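Local coordinates for putative aminooxidase (Propionibacterium acnes, PDB 2BA9), which isomerises polyunsaturated fatty acids to produce conjugated linoleic acid and carries a bound flavin-adenine dinucleotide, at residues D266-E271 with Q391-T396; P299-M302 with G308-M311; G132-V137 with V419-V424. One frame throughout, in Å; residues are numbered along the deposited sequence.

Interaction 1 (D266-E271 with Q391-T396)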
loop_
_atom_site.group_PDB
_atom_site.type_symbol
_atom_site.label_atom_id
_atom_site.label_comp_id
_atom_site.label_asym_id
_atom_site.label_seq_id
_atom_site.Cartn_x
_atom_site.Cartn_y
_atom_site.Cartn_z
ATOM N N ASP A 266 13.861 19.580 10.563
ATOM C CA ASP A 266 14.201 19.912 11.930
ATOM C C ASP A 266 14.568 18.665 12.750
ATOM O O ASP A 266 14.541 17.532 12.246
ATOM C CB ASP A 266 13.119 20.784 12.586
ATOM C CG ASP A 266 11.826 20.055 12.868
ATOM O OD1 ASP A 266 11.808 18.818 12.987
ATOM O OD2 ASP A 266 10.814 20.762 13.010
ATOM N N ASP A 267 14.950 18.897 14.004
ATOM C CA ASP A 267 15.451 17.844 14.895
ATOM C C ASP A 267 14.487 16.664 14.990
ATOM O O ASP A 267 14.911 15.502 15.027
ATOM C CB ASP A 267 15.708 18.414 16.310
ATOM C CG ASP A 267 17.006 19.188 16.412
ATOM O OD1 ASP A 267 17.915 18.924 15.605
ATOM O OD2 ASP A 267 17.141 20.053 17.323
ATOM N N ASP A 268 13.192 16.976 15.022
ATOM C CA ASP A 268 12.143 15.973 15.179
ATOM C C ASP A 268 11.910 15.194 13.892
ATOM O O ASP A 268 11.669 13.985 13.923
ATOM C CB ASP A 268 10.840 16.636 15.631
ATOM C CG ASP A 268 10.863 17.040 17.089
ATOM O OD1 ASP A 268 11.654 16.483 17.874
ATOM O OD2 ASP A 268 10.074 17.924 17.467
ATOM N N GLU A 269 11.975 15.895 12.769
ATOM C CA GLU A 269 11.821 15.265 11.482
ATOM C C GLU A 269 12.945 14.257 11.271
ATOM O O GLU A 269 12.669 13.085 11.023
ATOM C CB GLU A 269 11.752 16.316 10.372
ATOM C CG GLU A 269 10.439 17.093 10.392
ATOM C CD GLU A 269 10.355 18.173 9.327
ATOM O OE1 GLU A 269 11.376 18.866 9.091
ATOM O OE2 GLU A 269 9.262 18.337 8.741
ATOM N N ARG A 270 14.196 14.692 11.411
ATOM C CA ARG A 270 15.339 13.764 11.345
ATOM C C ARG A 270 15.154 12.581 12.292
ATOM O O ARG A 270 15.159 11.433 11.862
ATOM C CB ARG A 270 16.670 14.470 11.647
ATOM C CG ARG A 270 17.406 14.936 10.406
ATOM C CD ARG A 270 18.576 15.824 10.739
ATOM N NE ARG A 270 18.136 17.157 11.154
ATOM C CZ ARG A 270 18.292 17.697 12.366
ATOM N NH1 ARG A 270 18.894 17.038 13.360
ATOM N NH2 ARG A 270 17.838 18.927 12.582
ATOM N N GLU A 271 14.968 12.872 13.572
ATOM C CA GLU A 271 14.856 11.832 14.609
ATOM C C GLU A 271 13.760 10.810 14.356
ATOM O O GLU A 271 13.979 9.613 14.513
ATOM C CB GLU A 271 14.609 12.453 15.989
ATOM C CG GLU A 271 14.748 11.442 17.124
ATOM C CD GLU A 271 14.316 11.988 18.460
ATOM O OE1 GLU A 271 14.080 13.216 18.555
ATOM O OE2 GLU A 271 14.202 11.178 19.413
ATOM N N GLN A 391 1.785 18.067 13.077
ATOM C CA GLN A 391 1.030 18.511 11.899
ATOM C C GLN A 391 0.941 20.030 11.861
ATOM O O GLN A 391 0.801 20.682 12.898
ATOM C CB GLN A 391 -0.370 17.885 11.846
ATOM C CG GLN A 391 -0.383 16.373 11.556
ATOM C CD GLN A 391 -0.113 16.015 10.097
ATOM O OE1 GLN A 391 0.530 16.772 9.359
ATOM N NE2 GLN A 391 -0.602 14.848 9.677
ATOM N N GLY A 392 1.086 20.592 10.667
ATOM C CA GLY A 392 0.978 22.037 10.485
ATOM C C GLY A 392 2.201 22.838 10.896
ATOM O O GLY A 392 2.256 24.050 10.649
ATOM N N ARG A 393 3.188 22.175 11.506
ATOM C CA ARG A 393 4.432 22.840 11.915
ATOM C C ARG A 393 5.170 23.416 10.723
ATOM O O ARG A 393 5.547 22.686 9.796
ATOM C CB ARG A 393 5.371 21.887 12.656
ATOM C CG ARG A 393 6.651 22.579 13.149
ATOM C CD ARG A 393 7.674 21.622 13.727
ATOM N NE ARG A 393 7.189 20.934 14.921
ATOM C CZ ARG A 393 7.932 20.156 15.703
ATOM N NH1 ARG A 393 9.221 19.965 15.449
ATOM N NH2 ARG A 393 7.378 19.564 16.751
ATOM N N ARG A 394 5.403 24.728 10.783
ATOM C CA ARG A 394 5.978 25.490 9.678
ATOM C C ARG A 394 5.246 25.189 8.387
ATOM O O ARG A 394 5.863 24.946 7.344
ATOM C CB ARG A 394 7.479 25.231 9.555
ATOM C CG ARG A 394 8.283 25.915 10.656
ATOM C CD ARG A 394 9.585 25.201 10.901
ATOM N NE ARG A 394 10.599 25.553 9.916
ATOM C CZ ARG A 394 11.555 24.735 9.478
ATOM N NH1 ARG A 394 11.644 23.483 9.899
ATOM N NH2 ARG A 394 12.434 25.176 8.597
ATOM N N ASN A 395 3.915 25.188 8.492
ATOM C CA ASN A 395 3.015 25.017 7.352
ATOM C C ASN A 395 3.264 23.748 6.544
ATOM O O ASN A 395 3.001 23.705 5.341
ATOM C CB ASN A 395 3.092 26.246 6.450
ATOM C CG ASN A 395 2.889 27.529 7.213
ATOM O OD1 ASN A 395 1.990 27.621 8.046
ATOM N ND2 ASN A 395 3.713 28.526 6.939
ATOM N N THR A 396 3.763 22.721 7.229
ATOM C CA THR A 396 4.041 21.435 6.621
ATOM C C THR A 396 3.093 20.412 7.206
ATOM O O THR A 396 2.972 20.312 8.431
ATOM C CB THR A 396 5.471 20.984 6.911
ATOM O OG1 THR A 396 6.384 22.001 6.482
ATOM C CG2 THR A 396 5.774 19.675 6.187
HETATM O O HOH W 1 9.724 21.755 10.690
#

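Interaction 2 (P299-M302 with G308-M311)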
loop_
_atom_site.group_PDB
_atom_site.type_symbol
_atom_site.label_atom_id
_atom_site.label_comp_id
_atom_site.label_asym_id
_atom_site.label_seq_id
_atom_site.Cartn_x
_atom_site.Cartn_y
_atom_site.Cartn_z
ATOM N N PRO A 299 1.380 -20.118 0.804
ATOM C CA PRO A 299 1.606 -19.886 2.230
ATOM C C PRO A 299 2.961 -20.381 2.696
ATOM O O PRO A 299 3.625 -19.702 3.457
ATOM C CB PRO A 299 0.476 -20.675 2.894
ATOM C CG PRO A 299 -0.608 -20.689 1.861
ATOM C CD PRO A 299 0.072 -20.763 0.550
ATOM N N ASP A 300 3.378 -21.548 2.221
ATOM C CA ASP A 300 4.714 -22.065 2.530
ATOM C C ASP A 300 5.805 -21.011 2.356
ATOM O O ASP A 300 6.741 -20.955 3.163
ATOM C CB ASP A 300 5.057 -23.292 1.661
ATOM C CG ASP A 300 4.393 -24.561 2.150
ATOM O OD1 ASP A 300 3.842 -24.589 3.282
ATOM O OD2 ASP A 300 4.424 -25.550 1.400
ATOM N N ASN A 301 5.679 -20.205 1.290
ATOM C CA ASN A 301 6.709 -19.224 0.884
ATOM C C ASN A 301 6.523 -17.837 1.517
ATOM O O ASN A 301 7.308 -16.932 1.244
ATOM C CB ASN A 301 6.786 -19.104 -0.649
ATOM C CG ASN A 301 7.513 -20.281 -1.307
ATOM O OD1 ASN A 301 8.102 -21.127 -0.633
ATOM N ND2 ASN A 301 7.509 -20.309 -2.638
ATOM N N MET A 302 5.519 -17.718 2.392
ATOM C CA MET A 302 5.264 -16.508 3.189
ATOM C C MET A 302 5.901 -16.555 4.593
ATOM O O MET A 302 5.805 -15.594 5.356
ATOM C CB MET A 302 3.757 -16.313 3.346
ATOM C CG MET A 302 3.019 -16.100 2.057
ATOM S SD MET A 302 1.240 -16.116 2.336
ATOM C CE MET A 302 0.617 -16.559 0.691
ATOM N N GLY A 308 12.247 -14.193 -0.195
ATOM C CA GLY A 308 12.838 -14.158 -1.534
ATOM C C GLY A 308 12.091 -15.061 -2.484
ATOM O O GLY A 308 12.212 -14.931 -3.705
ATOM N N HIS A 309 11.303 -15.987 -1.939
ATOM C CA HIS A 309 10.535 -16.894 -2.796
ATOM C C HIS A 309 9.250 -16.244 -3.257
ATOM O O HIS A 309 8.761 -15.323 -2.631
ATOM C CB HIS A 309 10.283 -18.233 -2.095
ATOM C CG HIS A 309 11.468 -19.145 -2.138
ATOM N ND1 HIS A 309 11.800 -19.865 -3.264
ATOM C CD2 HIS A 309 12.426 -19.418 -1.220
ATOM C CE1 HIS A 309 12.901 -20.566 -3.030
ATOM N NE2 HIS A 309 13.312 -20.297 -1.804
ATOM N N VAL A 310 8.714 -16.720 -4.371
ATOM C CA VAL A 310 7.411 -16.260 -4.858
ATOM C C VAL A 310 6.302 -16.695 -3.899
ATOM O O VAL A 310 6.144 -17.882 -3.621
ATOM C CB VAL A 310 7.091 -16.825 -6.251
ATOM C CG1 VAL A 310 5.657 -16.463 -6.665
ATOM C CG2 VAL A 310 8.096 -16.330 -7.290
ATOM N N MET A 311 5.523 -15.722 -3.434
ATOM C CA MET A 311 4.440 -15.960 -2.488
ATOM C C MET A 311 3.068 -16.055 -3.157
ATOM O O MET A 311 2.135 -16.597 -2.589
ATOM C CB MET A 311 4.413 -14.845 -1.453
ATOM C CG MET A 311 5.747 -14.629 -0.770
ATOM S SD MET A 311 5.608 -13.364 0.495
ATOM C CE MET A 311 5.587 -11.884 -0.511
#

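Interaction 3 (G132-V137 with V419-V424)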
loop_
_atom_site.group_PDB
_atom_site.type_symbol
_atom_site.label_atom_id
_atom_site.label_comp_id
_atom_site.label_asym_id
_atom_site.label_seq_id
_atom_site.Cartn_x
_atom_site.Cartn_y
_atom_site.Cartn_z
ATOM N N GLY A 132 -5.871 6.069 9.721
ATOM C CA GLY A 132 -4.795 6.797 10.398
ATOM C C GLY A 132 -4.580 6.289 11.813
ATOM O O GLY A 132 -5.247 5.339 12.239
ATOM N N HIS A 133 -3.645 6.913 12.525
ATOM C CA HIS A 133 -3.235 6.467 13.861
ATOM C C HIS A 133 -3.315 7.576 14.924
ATOM O O HIS A 133 -2.897 7.375 16.074
ATOM C CB HIS A 133 -1.804 5.886 13.805
ATOM C CG HIS A 133 -1.629 4.792 12.789
ATOM N ND1 HIS A 133 -1.428 3.473 13.136
ATOM C CD2 HIS A 133 -1.614 4.827 11.437
ATOM C CE1 HIS A 133 -1.301 2.743 12.045
ATOM N NE2 HIS A 133 -1.419 3.540 10.997
ATOM N N TYR A 134 -3.881 8.726 14.543
ATOM C CA TYR A 134 -3.994 9.908 15.414
ATOM C C TYR A 134 -4.965 9.660 16.575
ATOM O O TYR A 134 -4.850 10.289 17.638
ATOM C CB TYR A 134 -4.382 11.180 14.607
ATOM C CG TYR A 134 -5.529 11.015 13.622
ATOM C CD1 TYR A 134 -6.826 11.157 14.042
ATOM C CD2 TYR A 134 -5.302 10.702 12.273
ATOM C CE1 TYR A 134 -7.881 11.004 13.180
ATOM C CE2 TYR A 134 -6.366 10.542 11.383
ATOM C CZ TYR A 134 -7.655 10.695 11.855
ATOM O OH TYR A 134 -8.750 10.549 11.052
ATOM N N ASN A 135 -5.914 8.750 16.362
ATOM C CA ASN A 135 -6.689 8.183 17.454
ATOM C C ASN A 135 -5.898 6.997 18.009
ATOM O O ASN A 135 -5.782 5.951 17.357
ATOM C CB ASN A 135 -8.085 7.751 16.994
ATOM C CG ASN A 135 -8.838 8.859 16.244
ATOM O OD1 ASN A 135 -9.083 8.751 15.038
ATOM N ND2 ASN A 135 -9.217 9.916 16.959
ATOM N N LYS A 136 -5.323 7.180 19.196
ATOM C CA LYS A 136 -4.403 6.198 19.790
ATOM C C LYS A 136 -5.092 4.846 20.022
ATOM O O LYS A 136 -6.129 4.760 20.698
ATOM C CB LYS A 136 -3.839 6.752 21.105
ATOM C CG LYS A 136 -2.665 5.977 21.731
ATOM C CD LYS A 136 -2.490 6.388 23.233
ATOM C CE LYS A 136 -1.388 5.606 23.940
ATOM N NZ LYS A 136 -1.274 5.899 25.432
ATOM N N VAL A 137 -4.506 3.791 19.470
ATOM C CA VAL A 137 -5.106 2.459 19.543
ATOM C C VAL A 137 -4.788 1.781 20.873
ATOM O O VAL A 137 -3.832 2.139 21.557
ATOM C CB VAL A 137 -4.650 1.552 18.374
ATOM C CG1 VAL A 137 -4.970 2.211 17.014
ATOM C CG2 VAL A 137 -3.153 1.228 18.480
ATOM N N VAL A 419 -7.955 17.351 4.956
ATOM C CA VAL A 419 -8.586 18.607 4.574
ATOM C C VAL A 419 -9.630 18.967 5.622
ATOM O O VAL A 419 -9.717 20.115 6.057
ATOM C CB VAL A 419 -9.274 18.508 3.196
ATOM C CG1 VAL A 419 -9.961 19.829 2.851
ATOM C CG2 VAL A 419 -8.272 18.100 2.103
ATOM N N THR A 420 -10.406 17.967 6.034
ATOM C CA THR A 420 -11.369 18.126 7.122
ATOM C C THR A 420 -10.689 18.496 8.432
ATOM O O THR A 420 -11.138 19.392 9.127
ATOM C CB THR A 420 -12.189 16.843 7.367
ATOM O OG1 THR A 420 -12.729 16.366 6.125
ATOM C CG2 THR A 420 -13.324 17.123 8.346
ATOM N N ARG A 421 -9.600 17.810 8.762
ATOM C CA ARG A 421 -8.963 17.984 10.071
ATOM C C ARG A 421 -8.250 19.324 10.253
ATOM O O ARG A 421 -8.274 19.885 11.364
ATOM C CB ARG A 421 -7.986 16.843 10.355
ATOM C CG ARG A 421 -8.654 15.480 10.529
ATOM C CD ARG A 421 -7.730 14.518 11.211
ATOM N NE ARG A 421 -6.531 14.275 10.422
ATOM C CZ ARG A 421 -5.296 14.104 10.907
ATOM N NH1 ARG A 421 -5.028 14.188 12.212
ATOM N NH2 ARG A 421 -4.301 13.861 10.059
ATOM N N PHE A 422 -7.635 19.839 9.183
ATOM C CA PHE A 422 -6.765 21.018 9.297
ATOM C C PHE A 422 -7.067 22.234 8.398
ATOM O O PHE A 422 -6.641 23.354 8.707
ATOM C CB PHE A 422 -5.327 20.588 9.054
ATOM C CG PHE A 422 -4.855 19.513 9.985
ATOM C CD1 PHE A 422 -4.816 19.736 11.354
ATOM C CD2 PHE A 422 -4.457 18.276 9.499
ATOM C CE1 PHE A 422 -4.386 18.740 12.222
ATOM C CE2 PHE A 422 -4.020 17.286 10.357
ATOM C CZ PHE A 422 -3.981 17.519 11.719
ATOM N N PHE A 423 -7.775 22.042 7.294
ATOM C CA PHE A 423 -7.904 23.116 6.319
ATOM C C PHE A 423 -9.236 23.839 6.416
ATOM O O PHE A 423 -9.274 25.070 6.477
ATOM C CB PHE A 423 -7.661 22.590 4.905
ATOM C CG PHE A 423 -6.218 22.258 4.631
ATOM C CD1 PHE A 423 -5.442 23.082 3.826
ATOM C CD2 PHE A 423 -5.631 21.132 5.200
ATOM C CE1 PHE A 423 -4.100 22.781 3.571
ATOM C CE2 PHE A 423 -4.294 20.814 4.954
ATOM C CZ PHE A 423 -3.525 21.640 4.134
ATOM N N VAL A 424 -10.329 23.084 6.439
ATOM C CA VAL A 424 -11.661 23.698 6.427
ATOM C C VAL A 424 -11.911 24.514 7.704
ATOM O O VAL A 424 -11.826 24.012 8.825
ATOM C CB VAL A 424 -12.779 22.651 6.213
ATOM C CG1 VAL A 424 -12.750 22.133 4.778
ATOM C CG2 VAL A 424 -12.632 21.503 7.183
ATOM O OXT VAL A 424 -12.166 25.717 7.630
#

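Interaction 1 (D266-E271 with Q391-T396)
A surface salt-bridge network joins Asp-266 and Asp-268, at the start of helix 267-273, to Arg-393 in the loop that leads from helix 383-389 into strand 396-398, an edge strand of the four-stranded parallel sheet. The evidence lies in how Arg-393 spends its terminal nitrogens. NH1 of Arg-393 donates to OD2 of Asp-266 at 3.0 Å with an N-H...O angle of 162°, and also to OD2 of Asp-268 at 3.0 Å. The second terminal nitrogen, Arg-393 NH2, reaches the same Asp-268 OD2 at 3.2 Å, so one carboxylate oxygen is gripped end-on by two nitrogens. Both acceptors lie at the guanidinium edge, near its plane, although the Asp-268 carboxylate is itself turned 54° from that plane. With CG anti to the backbone N (chi1 -177°) and its one bend at chi3, the arginine spans the gap between the backbones.

Asp-266 divides its oxygens between two tasks. Its OD1 caps the helix by accepting from Glu-269 N at 2.9 Å, while its backbone N donates to Glu-269 OE1 at 3.0 Å; the reciprocal pair is a capping box. OD2 takes the arginine and also a water at 2.7 Å, which passes the link on to Arg-394 NH1. The main charged partner of Arg-394 is Asp-264, reached through NH2, and Glu-269 has a salt bridge of its own to Arg-231.

The carboxylate of Asp-266 thus serves the cap and the ion pair at once, and that of Asp-268 adds a second tie between helix start and loop. Arg-393 would be expected to offset part of the negative charge of the two aspartates, which probably helps both to remain ionised.

Interaction 2 (P299-M302 with G308-M311)
Asn-301 meets the chain at Val-310 through one straight hydrogen bond: its ND2 donates to Val-310 O at 3.0 Å, with an N-H...O angle of 161°. The carbonyl oxygen lies close to the amide plane, whereas the donor is tilted 28° from the carbonyl plane. The same amide lies against His-309, whose CB is 3.5 Å from Asn-301 CG. One step along, Met-311 CG rests 3.4 Å from Asn-301 O, and the two methionines touch where Met-302 CG comes within 4.0 Å of Met-311 CB. The Met-302 chain, extended beyond CG, carries CE to 3.6 Å from Met-311 O.

Behind this shell, Met-302 N bonds back to Pro-299 O at 2.9 Å, and the backbone angles of Asp-300 and Asn-301 fit a type I beta turn. Arg-306 NE holds the other end of the amide, at Asn-301 OD1, and Asp-351 OD2 accepts from both His-309 ND1 and Val-310 N. Helix 166-170 packs on both methionines.

With both ends of the Asn-301 amide engaged, its flip state is well determined, and a buried polar group is satisfied beside methionine packing where strands 295-297 and 310-315 are linked.

Interaction 3 (G132-V137 with V419-V424)
Arg-421, which lies on the ring of Tyr-134, belongs to the last part of the C-terminal helix, where Val-419 O is gripped twice, by Phe-423 N at 3.0 Å and by Val-424 N at 3.1 Å. The second of these bonds spans five residues and marks a wider, pi-type turn at 419-423.

Across the contact there is no hydrogen bond; the evidence is a stack. The guanidinium of Arg-421 is 10° from parallel to the Tyr-134 ring, and Arg-421 CZ stands 3.9 Å from the ring centroid, 24° off the normal, which meets the definition of a cation-pi contact. The arginine runs along the ring: its CD sits over the hydroxyl-bearing end, 3.9 Å from Tyr-134 CZ, in a CH-pi contact, while NH1 reaches the other end, 3.5 Å from Tyr-134 CG. A bend at chi3 (-62°) turns the guanidinium flat against the ring. On the opposite face of that group, Phe-422 CE2 lies over its centre, so aromatic residues meet it from both sides. Glu-388 touches Tyr-134 and makes a long, weak ion pair with Arg-421 NH2.

The arrangement is an arginine-aromatic stack joining the loop after helix 106-122 to the C-terminal helix, which packs on helix 16-28 of the Rossmann-type FAD-binding fold.

Overall arrangement
Interactions 1 and 3 lie at the surface on the same side of the chain's centre, with their own centres about 17 Å apart, and they touch: Gln-391 CB packs 3.6 Å from Phe-422 CZ. The loop at 391-396 thus adjoins the C-terminal helix at 419-424, and Glu-388 of helix 383-389 approaches both Gln-391 and Arg-421. Arginine serves both contacts differently, by its edge to carboxylates in interaction 1 and by its face to a ring in interaction 3. Interaction 2 is buried, on the opposite side, about 39 Å from interaction 1 between centres. Local in sequence, it relies on an amide-to-carbonyl bond and methionine packing rather than charge.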